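Local atomic coordinates of LD10117p (Drosophila melanogaster, PDB entry 5HJQ), a protein that acts as a GTPase-activating protein for Rab35 in synaptic vesicle protein recycling and binds phosphoinositides, for which its TBC domain is essential. Residues 154-166 with 191-203. Residues are numbered along the deposited sequence; the frame is centred on the assembly and turned at random.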
loop_
_atom_site.group_PDB
_atom_site.type_symbol
_atom_site.label_atom_id
_atom_site.label_comp_id
_atom_site.label_asym_id
_atom_site.label_seq_id
_atom_site.Cartn_x
_atom_site.Cartn_y
_atom_site.Cartn_z
ATOM N N MET A 154 -15.427 -8.878 15.327
ATOM C CA MET A 154 -14.811 -10.022 14.669
ATOM C C MET A 154 -14.588 -9.750 13.186
ATOM O O MET A 154 -15.511 -9.366 12.464
ATOM C CB MET A 154 -15.670 -11.273 14.852
ATOM C CG MET A 154 -15.352 -12.396 13.884
ATOM S SD MET A 154 -16.115 -13.955 14.369
ATOM C CE MET A 154 -17.761 -13.400 14.804
ATOM N N LEU A 155 -13.353 -9.959 12.742
ATOM C CA LEU A 155 -12.966 -9.682 11.364
ATOM C C LEU A 155 -13.166 -10.896 10.463
ATOM O O LEU A 155 -13.042 -12.032 10.915
ATOM C CB LEU A 155 -11.508 -9.225 11.314
ATOM C CG LEU A 155 -11.193 -8.053 12.243
ATOM C CD1 LEU A 155 -9.722 -7.702 12.174
ATOM C CD2 LEU A 155 -12.053 -6.849 11.892
ATOM N N PRO A 156 -13.500 -10.654 9.187
ATOM C CA PRO A 156 -13.632 -11.730 8.201
ATOM C C PRO A 156 -12.294 -12.410 7.949
ATOM O O PRO A 156 -11.251 -11.772 8.096
ATOM C CB PRO A 156 -14.130 -11.009 6.946
ATOM C CG PRO A 156 -13.793 -9.571 7.162
ATOM C CD PRO A 156 -13.874 -9.343 8.629
ATOM N N ALA A 157 -12.332 -13.681 7.564
ATOM C CA ALA A 157 -11.134 -14.512 7.489
ATOM C C ALA A 157 -10.092 -14.041 6.475
ATOM O O ALA A 157 -8.945 -14.481 6.527
ATOM C CB ALA A 157 -11.525 -15.951 7.184
ATOM N N PHE A 158 -10.467 -13.157 5.555
ATOM C CA PHE A 158 -9.516 -12.743 4.526
ATOM C C PHE A 158 -8.448 -11.799 5.077
ATOM O O PHE A 158 -7.437 -11.551 4.418
ATOM C CB PHE A 158 -10.234 -12.103 3.320
ATOM C CG PHE A 158 -10.912 -10.783 3.608
ATOM C CD1 PHE A 158 -10.174 -9.614 3.751
ATOM C CD2 PHE A 158 -12.294 -10.701 3.669
ATOM C CE1 PHE A 158 -10.796 -8.407 3.994
ATOM C CE2 PHE A 158 -12.920 -9.490 3.905
ATOM C CZ PHE A 158 -12.170 -8.344 4.073
ATOM N N VAL A 159 -8.665 -11.272 6.277
ATOM C CA VAL A 159 -7.687 -10.369 6.870
ATOM C C VAL A 159 -6.505 -11.158 7.418
ATOM O O VAL A 159 -6.659 -12.287 7.884
ATOM C CB VAL A 159 -8.294 -9.505 8.005
ATOM C CG1 VAL A 159 -9.515 -8.738 7.511
ATOM C CG2 VAL A 159 -8.648 -10.363 9.208
ATOM N N ASP A 160 -5.320 -10.567 7.332
ATOM C CA ASP A 160 -4.152 -11.110 8.007
ATOM C C ASP A 160 -4.222 -10.650 9.453
ATOM O O ASP A 160 -3.956 -9.485 9.751
ATOM C CB ASP A 160 -2.859 -10.640 7.333
ATOM C CG ASP A 160 -1.617 -11.332 7.870
ATOM O OD1 ASP A 160 -1.611 -11.766 9.040
ATOM O OD2 ASP A 160 -0.630 -11.430 7.111
ATOM N N ALA A 161 -4.588 -11.567 10.344
ATOM C CA ALA A 161 -4.748 -11.253 11.761
ATOM C C ALA A 161 -3.490 -10.611 12.335
ATOM O O ALA A 161 -3.560 -9.779 13.240
ATOM C CB ALA A 161 -5.103 -12.509 12.539
ATOM N N THR A 162 -2.342 -10.995 11.789
ATOM C CA THR A 162 -1.061 -10.454 12.221
ATOM C C THR A 162 -0.854 -9.033 11.690
ATOM O O THR A 162 -0.083 -8.256 12.254
ATOM C CB THR A 162 0.103 -11.350 11.758
ATOM O OG1 THR A 162 -0.192 -12.717 12.073
ATOM C CG2 THR A 162 1.404 -10.950 12.441
ATOM N N HIS A 163 -1.553 -8.690 10.610
ATOM C CA HIS A 163 -1.348 -7.394 9.967
ATOM C C HIS A 163 -2.621 -6.559 9.820
ATOM O O HIS A 163 -2.963 -6.110 8.724
ATOM C CB HIS A 163 -0.706 -7.592 8.596
ATOM C CG HIS A 163 0.663 -8.194 8.658
ATOM N ND1 HIS A 163 0.880 -9.554 8.602
ATOM C CD2 HIS A 163 1.883 -7.623 8.786
ATOM C CE1 HIS A 163 2.176 -9.794 8.683
ATOM N NE2 HIS A 163 2.807 -8.641 8.797
ATOM N N CYS A 164 -3.323 -6.350 10.925
ATOM C CA CYS A 164 -4.392 -5.362 10.950
ATOM C C CYS A 164 -3.806 -4.053 11.455
ATOM O O CYS A 164 -4.183 -3.553 12.515
ATOM C CB CYS A 164 -5.557 -5.827 11.822
ATOM S SG CYS A 164 -6.380 -7.301 11.172
ATOM N N LEU A 165 -2.863 -3.522 10.682
ATOM C CA LEU A 165 -2.079 -2.355 11.067
ATOM C C LEU A 165 -2.952 -1.123 11.276
ATOM O O LEU A 165 -3.603 -0.651 10.345
ATOM C CB LEU A 165 -1.016 -2.072 10.006
ATOM C CG LEU A 165 -0.090 -3.254 9.712
ATOM C CD1 LEU A 165 0.720 -3.015 8.447
ATOM C CD2 LEU A 165 0.829 -3.516 10.895
ATOM N N PRO A 166 -2.964 -0.601 12.512
ATOM C CA PRO A 166 -3.815 0.522 12.918
ATOM C C PRO A 166 -3.164 1.890 12.728
ATOM O O PRO A 166 -3.881 2.890 12.629
ATOM C CB PRO A 166 -4.047 0.242 14.401
ATOM C CG PRO A 166 -2.761 -0.390 14.841
ATOM C CD PRO A 166 -2.229 -1.171 13.655
ATOM N N ILE A 191 -13.795 -12.009 -2.063
ATOM C CA ILE A 191 -12.556 -11.700 -1.360
ATOM C C ILE A 191 -12.284 -12.797 -0.340
ATOM O O ILE A 191 -12.961 -12.882 0.686
ATOM C CB ILE A 191 -12.607 -10.337 -0.652
ATOM C CG1 ILE A 191 -13.040 -9.240 -1.625
ATOM C CG2 ILE A 191 -11.252 -10.003 -0.040
ATOM C CD1 ILE A 191 -12.971 -7.849 -1.035
ATOM N N THR A 192 -11.298 -13.640 -0.633
ATOM C CA THR A 192 -10.995 -14.795 0.205
ATOM C C THR A 192 -9.668 -14.633 0.942
ATOM O O THR A 192 -9.460 -15.217 2.005
ATOM C CB THR A 192 -10.959 -16.085 -0.630
ATOM O OG1 THR A 192 -9.969 -15.960 -1.658
ATOM C CG2 THR A 192 -12.314 -16.333 -1.273
ATOM N N TYR A 193 -8.775 -13.830 0.375
ATOM C CA TYR A 193 -7.495 -13.551 1.011
ATOM C C TYR A 193 -6.978 -12.185 0.580
ATOM O O TYR A 193 -6.612 -11.986 -0.578
ATOM C CB TYR A 193 -6.472 -14.641 0.675
ATOM C CG TYR A 193 -5.160 -14.497 1.414
ATOM C CD1 TYR A 193 -5.080 -14.749 2.779
ATOM C CD2 TYR A 193 -3.999 -14.115 0.751
ATOM C CE1 TYR A 193 -3.886 -14.619 3.464
ATOM C CE2 TYR A 193 -2.798 -13.985 1.429
ATOM C CZ TYR A 193 -2.750 -14.239 2.785
ATOM O OH TYR A 193 -1.563 -14.111 3.469
ATOM N N SER A 194 -6.956 -11.242 1.513
ATOM C CA SER A 194 -6.518 -9.889 1.202
ATOM C C SER A 194 -5.894 -9.203 2.411
ATOM O O SER A 194 -6.507 -8.322 3.012
ATOM C CB SER A 194 -7.692 -9.063 0.678
ATOM O OG SER A 194 -7.252 -7.799 0.222
ATOM N N PRO A 195 -4.661 -9.599 2.761
ATOM C CA PRO A 195 -3.940 -9.051 3.915
ATOM C C PRO A 195 -3.657 -7.556 3.780
ATOM O O PRO A 195 -3.267 -6.915 4.753
ATOM C CB PRO A 195 -2.629 -9.853 3.920
ATOM C CG PRO A 195 -2.472 -10.338 2.530
ATOM C CD PRO A 195 -3.856 -10.598 2.038
ATOM N N VAL A 196 -3.843 -7.023 2.579
ATOM C CA VAL A 196 -3.571 -5.620 2.283
ATOM C C VAL A 196 -4.759 -4.714 2.608
ATOM O O VAL A 196 -4.594 -3.526 2.890
ATOM C CB VAL A 196 -3.203 -5.445 0.794
ATOM C CG1 VAL A 196 -2.656 -4.062 0.537
ATOM C CG2 VAL A 196 -2.194 -6.516 0.359
ATOM N N LEU A 197 -5.956 -5.288 2.569
ATOM C CA LEU A 197 -7.187 -4.510 2.605
ATOM C C LEU A 197 -7.345 -3.705 3.897
ATOM O O LEU A 197 -7.704 -2.529 3.855
ATOM C CB LEU A 197 -8.385 -5.438 2.404
ATOM C CG LEU A 197 -9.695 -4.796 1.944
ATOM C CD1 LEU A 197 -10.429 -5.736 0.988
ATOM C CD2 LEU A 197 -10.575 -4.430 3.135
ATOM N N TYR A 198 -7.068 -4.331 5.036
ATOM C CA TYR A 198 -7.208 -3.662 6.328
ATOM C C TYR A 198 -6.213 -2.503 6.526
ATOM O O TYR A 198 -6.633 -1.414 6.919
ATOM C CB TYR A 198 -7.077 -4.675 7.472
ATOM C CG TYR A 198 -7.560 -4.168 8.814
ATOM C CD1 TYR A 198 -6.788 -3.293 9.570
ATOM C CD2 TYR A 198 -8.782 -4.570 9.333
ATOM C CE1 TYR A 198 -7.223 -2.830 10.798
ATOM C CE2 TYR A 198 -9.225 -4.110 10.557
ATOM C CZ TYR A 198 -8.440 -3.244 11.284
ATOM O OH TYR A 198 -8.876 -2.789 12.503
ATOM N N PRO A 199 -4.901 -2.724 6.274
ATOM C CA PRO A 199 -3.968 -1.599 6.445
ATOM C C PRO A 199 -4.324 -0.367 5.612
ATOM O O PRO A 199 -4.130 0.759 6.072
ATOM C CB PRO A 199 -2.631 -2.188 5.986
ATOM C CG PRO A 199 -2.747 -3.629 6.291
ATOM C CD PRO A 199 -4.174 -3.976 5.984
ATOM N N ILE A 200 -4.849 -0.583 4.410
ATOM C CA ILE A 200 -5.249 0.516 3.540
ATOM C C ILE A 200 -6.469 1.242 4.113
ATOM O O ILE A 200 -6.526 2.475 4.121
ATOM C CB ILE A 200 -5.558 0.018 2.115
ATOM C CG1 ILE A 200 -4.279 -0.466 1.424
ATOM C CG2 ILE A 200 -6.204 1.118 1.287
ATOM C CD1 ILE A 200 -4.499 -0.916 -0.008
ATOM N N THR A 201 -7.433 0.465 4.596
ATOM C CA THR A 201 -8.632 1.003 5.229
ATOM C C THR A 201 -8.261 1.951 6.362
ATOM O O THR A 201 -8.847 3.023 6.502
ATOM C CB THR A 201 -9.528 -0.120 5.782
ATOM O OG1 THR A 201 -9.932 -0.979 4.711
ATOM C CG2 THR A 201 -10.764 0.457 6.463
ATOM N N SER A 202 -7.275 1.551 7.157
ATOM C CA SER A 202 -6.777 2.381 8.245
ATOM C C SER A 202 -6.177 3.688 7.736
ATOM O O SER A 202 -6.357 4.737 8.347
ATOM C CB SER A 202 -5.735 1.617 9.066
ATOM O OG SER A 202 -6.335 0.570 9.809
ATOM N N ILE A 203 -5.457 3.617 6.621
ATOM C CA ILE A 203 -4.814 4.793 6.041
ATOM C C ILE A 203 -5.846 5.799 5.540
ATOM O O ILE A 203 -5.738 6.999 5.800
ATOM C CB ILE A 203 -3.877 4.403 4.881
ATOM C CG1 ILE A 203 -2.724 3.535 5.391
ATOM C CG2 ILE A 203 -3.328 5.640 4.197
ATOM C CD1 ILE A 203 -1.722 3.159 4.320
#
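Loop-on-helix packing within the all-helical TBC (Rab-GAP) domain joins 154-166, in the loop before helix 171-187, to 191-203, the entry and first turns of helix 197-204; the site lies away from the inositol phosphate pocket. Two aromatic side chains, one from each segment, carry it. Phe158, the third residue of the type I turn Pro156-Val159, has a flat apolar ring suited to this buried place among Ile191, Ser194 and Leu197: Ile191 CG2 sits over one face of the ring, 3.9 Å from the centroid, while Phe158 CE1 meets Leu197 CD1. The residue's own O accepts a nearly straight bond from Ser194 N (3.0 Å, 164°). Tyr198 has CG anti to the backbone N (chi1 -165°), which turns its ring toward 154-166 and sets it against Cys164. Small, polarisable Cys164 suits this place: its CB and SG both sit over one face of that ring, SG 4.1 Å from the centroid, while Leu155 CD1 touches Tyr198 CE2, and Tyr198 OH is hydrogen-bonded to Asp178. Two residues after Phe158, Asp160 CB packs on Pro195 CB (3.5 Å) as its OD1 accepts a hydrogen bond from Thr162 N, an Asx turn. Farther along, the short Ser202 hydroxyl donates from OG to Leu165 O (3.0 Å).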